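Blo t 1 allergen (Blomia tropicalis, PDB 5JT8) is a mite allergen and, as a papain-family cysteine protease with an inhibitory propeptide domain, probably cleaves peptide bonds in proteins after maturation. Local coordinates at residues A143-S148 and E189-M194; D167-Y170 and S176-C179. All coordinates share one frame; numbering follows the deposited sequence.

In the fold
Past the N-terminal propeptide region, the chain enters helix 139-154, which carries 143-148, then helix 162-168, whose end runs into 167-170. A turn brings it back through 176-179, where interaction 2 closes a loop of five intervening residues. The chain then reaches helix 187-196, and there interaction 1 closes a loop of 40 residues by setting 189-194 against 143-148. The short loop is therefore nested within the long one, and their centres lie about 14 Å apart. Glu-189 accepts a probable hydrogen bond from Gln-178 N, and the Tyr-177 hydroxyl packs against the backbone of Tyr-193. Interaction 1 thus joins helix 139-154 to helix 187-196, and interaction 2 joins the end of helix 162-168 to the loop leading to helix 187-196.

Interaction 1 of 2, residues A143-S148 and E189-M194; sequences AGVAES and EAFKYM
Ala-146 and Met-194 meet methyl to sulfur, with Ala-146 CB 3.6 Å from Met-194 SD. A bend at chi3 (-135°) takes the thioether's last carbon past that methyl to the preceding turn, so that Met-194 CE lies 3.7 Å from Ala-143 N. Beside this pair, Val-145 and Phe-191 cross at about a right angle. The valine comes in at the edge of the ring, in its plane, with CB 3.9 Å from Phe-191 CZ. Val-145 CG1, anti to the backbone N (chi1 164°), stands beside the same ring carbon. No hydrogen bond spans this apolar interface. It packs helix 187-196 against helix 139-154, the long central helix of the papain fold that, in this family, carries the active-site cysteine near its N-terminal end. The segment axes are inclined at 47° and stay 10.7 Å apart, a spacing bridged largely by the phenylalanine and methionine side chains. One turn before Ala-146, Ala-142 also receives Ala-190, Phe-191 and Met-194, while Tyr-228 lies against Phe-191. Behind the interface, Gly-144 O accepts from both Ser-148 N and Ser-148 OG, which reach it from opposite faces of its plane; the hydroxyl bond is 2.8 Å. Farther out, the buried carboxylate of Glu-147 forms a salt bridge with Arg-129 and takes hydrogen bonds from Thr-126 OG1 and Leu-160 N.

Interaction 2 of 2, residues D167-Y170 and S176-C179; sequences DCTY and SYQC
Thr-169 OG1 packs against Cys-179, whose CB is 3.3 Å and whose SG is 3.5 Å from it, while hydrogen-bonding to Leu-165 O, a turn back in the helix. With chi1 at 67°, this hydroxyl sits between the backbone N and the carbonyl carbon of Thr-169. The contact closes a short loop in the mostly helical part of the papain-like fold, turning the chain back on itself just after helix 162-168. Thr-169 buries more surface in the contact than any other residue of the two segments. Its methyl, CG2, lies over one face of the Tyr-177 ring, 4.0 Å from CD1 of that ring, and the two side chains cross at about a right angle. The one hydrogen bond across the contact, from Cys-179 N to Thr-169 O, is weak: 3.4 Å long and bent to 125° at the hydrogen. Tyr-177 CB packs on the same oxygen, Thr-169 O, at 3.3 Å. Outside the two segments, a disulfide to Cys-214 ties down Cys-168, and the carboxylate of Asp-167 is held by Tyr-205 OH and Gln-212 N. Trp-138 packs on both Thr-169 and Cys-179. Tyr-170 meets Cys-179 mainly through its backbone: Tyr-170 CA is 3.8 Å from Cys-179 O, and the ring, on a side chain that sets off away from 176-179, comes no closer than CD1, 4.0 Å from that oxygen.

Interaction 1 of 2, residues A143-S148 and E189-M194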
loop_
_atom_site.group_PDB
_atom_site.type_symbol
_atom_site.label_atom_id
_atom_site.label_comp_id
_atom_site.label_asym_id
_atom_site.label_seq_id
_atom_site.Cartn_x
_atom_site.Cartn_y
_atom_site.Cartn_z
ATOM N N ALA A 143 -5.736 -7.488 0.950
ATOM C CA ALA A 143 -6.703 -7.743 2.013
ATOM C C ALA A 143 -7.628 -6.547 2.168
ATOM O O ALA A 143 -8.815 -6.713 2.402
ATOM C CB ALA A 143 -6.004 -8.055 3.327
ATOM N N GLY A 144 -7.066 -5.350 2.018
ATOM C CA GLY A 144 -7.813 -4.105 2.113
ATOM C C GLY A 144 -8.907 -3.976 1.056
ATOM O O GLY A 144 -10.046 -3.597 1.344
ATOM N N VAL A 145 -8.560 -4.281 -0.182
ATOM C CA VAL A 145 -9.546 -4.297 -1.256
ATOM C C VAL A 145 -10.649 -5.312 -0.933
ATOM O O VAL A 145 -11.832 -4.988 -1.021
ATOM C CB VAL A 145 -8.888 -4.630 -2.608
ATOM C CG1 VAL A 145 -9.926 -5.039 -3.640
ATOM C CG2 VAL A 145 -8.087 -3.434 -3.090
ATOM N N ALA A 146 -10.256 -6.522 -0.512
ATOM C CA ALA A 146 -11.233 -7.573 -0.197
ATOM C C ALA A 146 -12.174 -7.150 0.929
ATOM O O ALA A 146 -13.389 -7.325 0.839
ATOM C CB ALA A 146 -10.520 -8.890 0.173
ATOM N N GLU A 147 -11.608 -6.596 1.993
ATOM C CA GLU A 147 -12.415 -6.119 3.101
ATOM C C GLU A 147 -13.375 -5.009 2.634
ATOM O O GLU A 147 -14.540 -5.006 3.017
ATOM C CB GLU A 147 -11.517 -5.640 4.256
ATOM C CG GLU A 147 -10.687 -6.761 4.897
ATOM C CD GLU A 147 -9.741 -6.275 5.994
ATOM O OE1 GLU A 147 -9.702 -5.060 6.285
ATOM O OE2 GLU A 147 -9.031 -7.117 6.579
ATOM N N SER A 148 -12.899 -4.105 1.779
ATOM C CA SER A 148 -13.748 -3.051 1.215
ATOM C C SER A 148 -14.956 -3.616 0.484
ATOM O O SER A 148 -16.082 -3.145 0.642
ATOM C CB SER A 148 -12.950 -2.177 0.236
ATOM O OG SER A 148 -11.919 -1.514 0.921
ATOM N N GLU A 189 -1.009 -12.258 -6.638
ATOM C CA GLU A 189 -0.796 -13.559 -6.056
ATOM C C GLU A 189 -1.642 -13.715 -4.804
ATOM O O GLU A 189 -2.171 -14.794 -4.549
ATOM C CB GLU A 189 0.673 -13.759 -5.753
ATOM C CG GLU A 189 1.553 -13.961 -7.002
ATOM C CD GLU A 189 1.267 -15.264 -7.752
ATOM O OE1 GLU A 189 0.361 -15.272 -8.607
ATOM O OE2 GLU A 189 1.948 -16.282 -7.495
ATOM N N ALA A 190 -1.800 -12.628 -4.050
ATOM C CA ALA A 190 -2.621 -12.658 -2.846
ATOM C C ALA A 190 -4.092 -12.922 -3.172
ATOM O O ALA A 190 -4.743 -13.734 -2.513
ATOM C CB ALA A 190 -2.466 -11.338 -2.069
ATOM N N PHE A 191 -4.623 -12.221 -4.181
ATOM C CA PHE A 191 -5.998 -12.450 -4.615
ATOM C C PHE A 191 -6.176 -13.875 -5.101
ATOM O O PHE A 191 -7.201 -14.493 -4.842
ATOM C CB PHE A 191 -6.391 -11.482 -5.729
ATOM C CG PHE A 191 -6.610 -10.088 -5.259
ATOM C CD1 PHE A 191 -7.430 -9.834 -4.160
ATOM C CD2 PHE A 191 -5.980 -9.032 -5.890
ATOM C CE1 PHE A 191 -7.626 -8.545 -3.717
ATOM C CE2 PHE A 191 -6.171 -7.731 -5.457
ATOM C CZ PHE A 191 -6.996 -7.481 -4.374
ATOM N N LYS A 192 -5.175 -14.383 -5.826
ATOM C CA LYS A 192 -5.179 -15.777 -6.282
ATOM C C LYS A 192 -5.411 -16.722 -5.096
ATOM O O LYS A 192 -6.189 -17.676 -5.170
ATOM C CB LYS A 192 -3.860 -16.107 -6.987
ATOM C CG LYS A 192 -3.698 -17.554 -7.415
ATOM C CD LYS A 192 -2.330 -17.804 -8.071
ATOM C CE LYS A 192 -2.189 -17.013 -9.369
ATOM N NZ LYS A 192 -0.811 -17.128 -9.936
ATOM N N TYR A 193 -4.722 -16.444 -3.998
ATOM C CA TYR A 193 -4.848 -17.244 -2.798
ATOM C C TYR A 193 -6.254 -17.082 -2.212
ATOM O O TYR A 193 -6.848 -18.026 -1.699
ATOM C CB TYR A 193 -3.777 -16.839 -1.790
ATOM C CG TYR A 193 -3.784 -17.673 -0.546
ATOM C CD1 TYR A 193 -4.594 -17.328 0.532
ATOM C CD2 TYR A 193 -2.981 -18.810 -0.443
ATOM C CE1 TYR A 193 -4.620 -18.094 1.672
ATOM C CE2 TYR A 193 -2.991 -19.584 0.704
ATOM C CZ TYR A 193 -3.807 -19.217 1.760
ATOM O OH TYR A 193 -3.829 -19.968 2.905
ATOM N N MET A 194 -6.793 -15.882 -2.322
ATOM C CA MET A 194 -8.125 -15.606 -1.813
ATOM C C MET A 194 -9.196 -16.352 -2.611
ATOM O O MET A 194 -10.243 -16.704 -2.082
ATOM C CB MET A 194 -8.379 -14.102 -1.835
ATOM C CG MET A 194 -7.683 -13.380 -0.705
ATOM S SD MET A 194 -8.352 -11.724 -0.568
ATOM C CE MET A 194 -6.839 -10.783 -0.381
#

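Interaction 2 of 2, residues D167-Y170 and S176-C179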
loop_
_atom_site.group_PDB
_atom_site.type_symbol
_atom_site.label_atom_id
_atom_site.label_comp_id
_atom_site.label_asym_id
_atom_site.label_seq_id
_atom_site.Cartn_x
_atom_site.Cartn_y
_atom_site.Cartn_z
ATOM N N ASP A 167 2.593 -16.024 4.861
ATOM C CA ASP A 167 3.174 -17.339 5.049
ATOM C C ASP A 167 2.773 -18.350 4.000
ATOM O O ASP A 167 3.565 -19.209 3.636
ATOM C CB ASP A 167 2.799 -17.861 6.420
ATOM C CG ASP A 167 3.330 -16.983 7.516
ATOM O OD1 ASP A 167 4.275 -16.211 7.247
ATOM O OD2 ASP A 167 2.797 -17.058 8.635
ATOM N N CYS A 168 1.548 -18.252 3.510
ATOM C CA CYS A 168 1.011 -19.353 2.749
ATOM C C CYS A 168 1.068 -19.101 1.249
ATOM O O CYS A 168 0.757 -19.997 0.467
ATOM C CB CYS A 168 -0.409 -19.653 3.213
ATOM S SG CYS A 168 -0.475 -20.048 4.991
ATOM N N THR A 169 1.478 -17.894 0.857
ATOM C CA THR A 169 1.815 -17.619 -0.543
ATOM C C THR A 169 3.327 -17.560 -0.691
ATOM O O THR A 169 3.848 -17.260 -1.771
ATOM C CB THR A 169 1.202 -16.285 -1.078
ATOM O OG1 THR A 169 1.809 -15.168 -0.422
ATOM C CG2 THR A 169 -0.282 -16.238 -0.853
ATOM N N TYR A 170 4.023 -17.863 0.404
ATOM C CA TYR A 170 5.479 -17.910 0.422
ATOM C C TYR A 170 6.007 -18.976 -0.542
ATOM O O TYR A 170 5.728 -20.168 -0.373
ATOM C CB TYR A 170 5.978 -18.194 1.845
ATOM C CG TYR A 170 7.462 -17.964 2.040
ATOM C CD1 TYR A 170 8.088 -16.850 1.502
ATOM C CD2 TYR A 170 8.227 -18.846 2.777
ATOM C CE1 TYR A 170 9.441 -16.631 1.688
ATOM C CE2 TYR A 170 9.574 -18.632 2.973
ATOM C CZ TYR A 170 10.179 -17.524 2.427
ATOM O OH TYR A 170 11.533 -17.315 2.623
ATOM N N SER A 176 3.588 -22.926 -6.162
ATOM C CA SER A 176 2.552 -22.474 -7.073
ATOM C C SER A 176 2.253 -20.984 -6.863
ATOM O O SER A 176 1.466 -20.400 -7.615
ATOM C CB SER A 176 1.277 -23.301 -6.901
ATOM O OG SER A 176 0.580 -22.939 -5.723
ATOM N N TYR A 177 2.869 -20.381 -5.837
ATOM C CA TYR A 177 2.776 -18.930 -5.616
ATOM C C TYR A 177 4.148 -18.284 -5.747
ATOM O O TYR A 177 5.163 -18.934 -5.513
ATOM C CB TYR A 177 2.187 -18.605 -4.236
ATOM C CG TYR A 177 0.736 -18.992 -4.094
ATOM C CD1 TYR A 177 -0.276 -18.105 -4.432
ATOM C CD2 TYR A 177 0.380 -20.254 -3.625
ATOM C CE1 TYR A 177 -1.622 -18.467 -4.309
ATOM C CE2 TYR A 177 -0.950 -20.625 -3.497
ATOM C CZ TYR A 177 -1.946 -19.725 -3.833
ATOM O OH TYR A 177 -3.268 -20.095 -3.698
ATOM N N GLN A 178 4.172 -16.999 -6.081
ATOM C CA GLN A 178 5.432 -16.306 -6.365
ATOM C C GLN A 178 5.864 -15.293 -5.305
ATOM O O GLN A 178 6.870 -14.608 -5.487
ATOM C CB GLN A 178 5.331 -15.593 -7.720
ATOM C CG GLN A 178 5.245 -16.542 -8.901
ATOM C CD GLN A 178 6.448 -17.461 -8.970
ATOM O OE1 GLN A 178 6.314 -18.686 -9.095
ATOM N NE2 GLN A 178 7.635 -16.875 -8.874
ATOM N N CYS A 179 5.137 -15.197 -4.193
ATOM C CA CYS A 179 5.489 -14.209 -3.159
ATOM C C CYS A 179 6.682 -14.571 -2.280
ATOM O O CYS A 179 7.106 -15.733 -2.208
ATOM C CB CYS A 179 4.280 -13.937 -2.266
ATOM S SG CYS A 179 2.877 -13.406 -3.228
#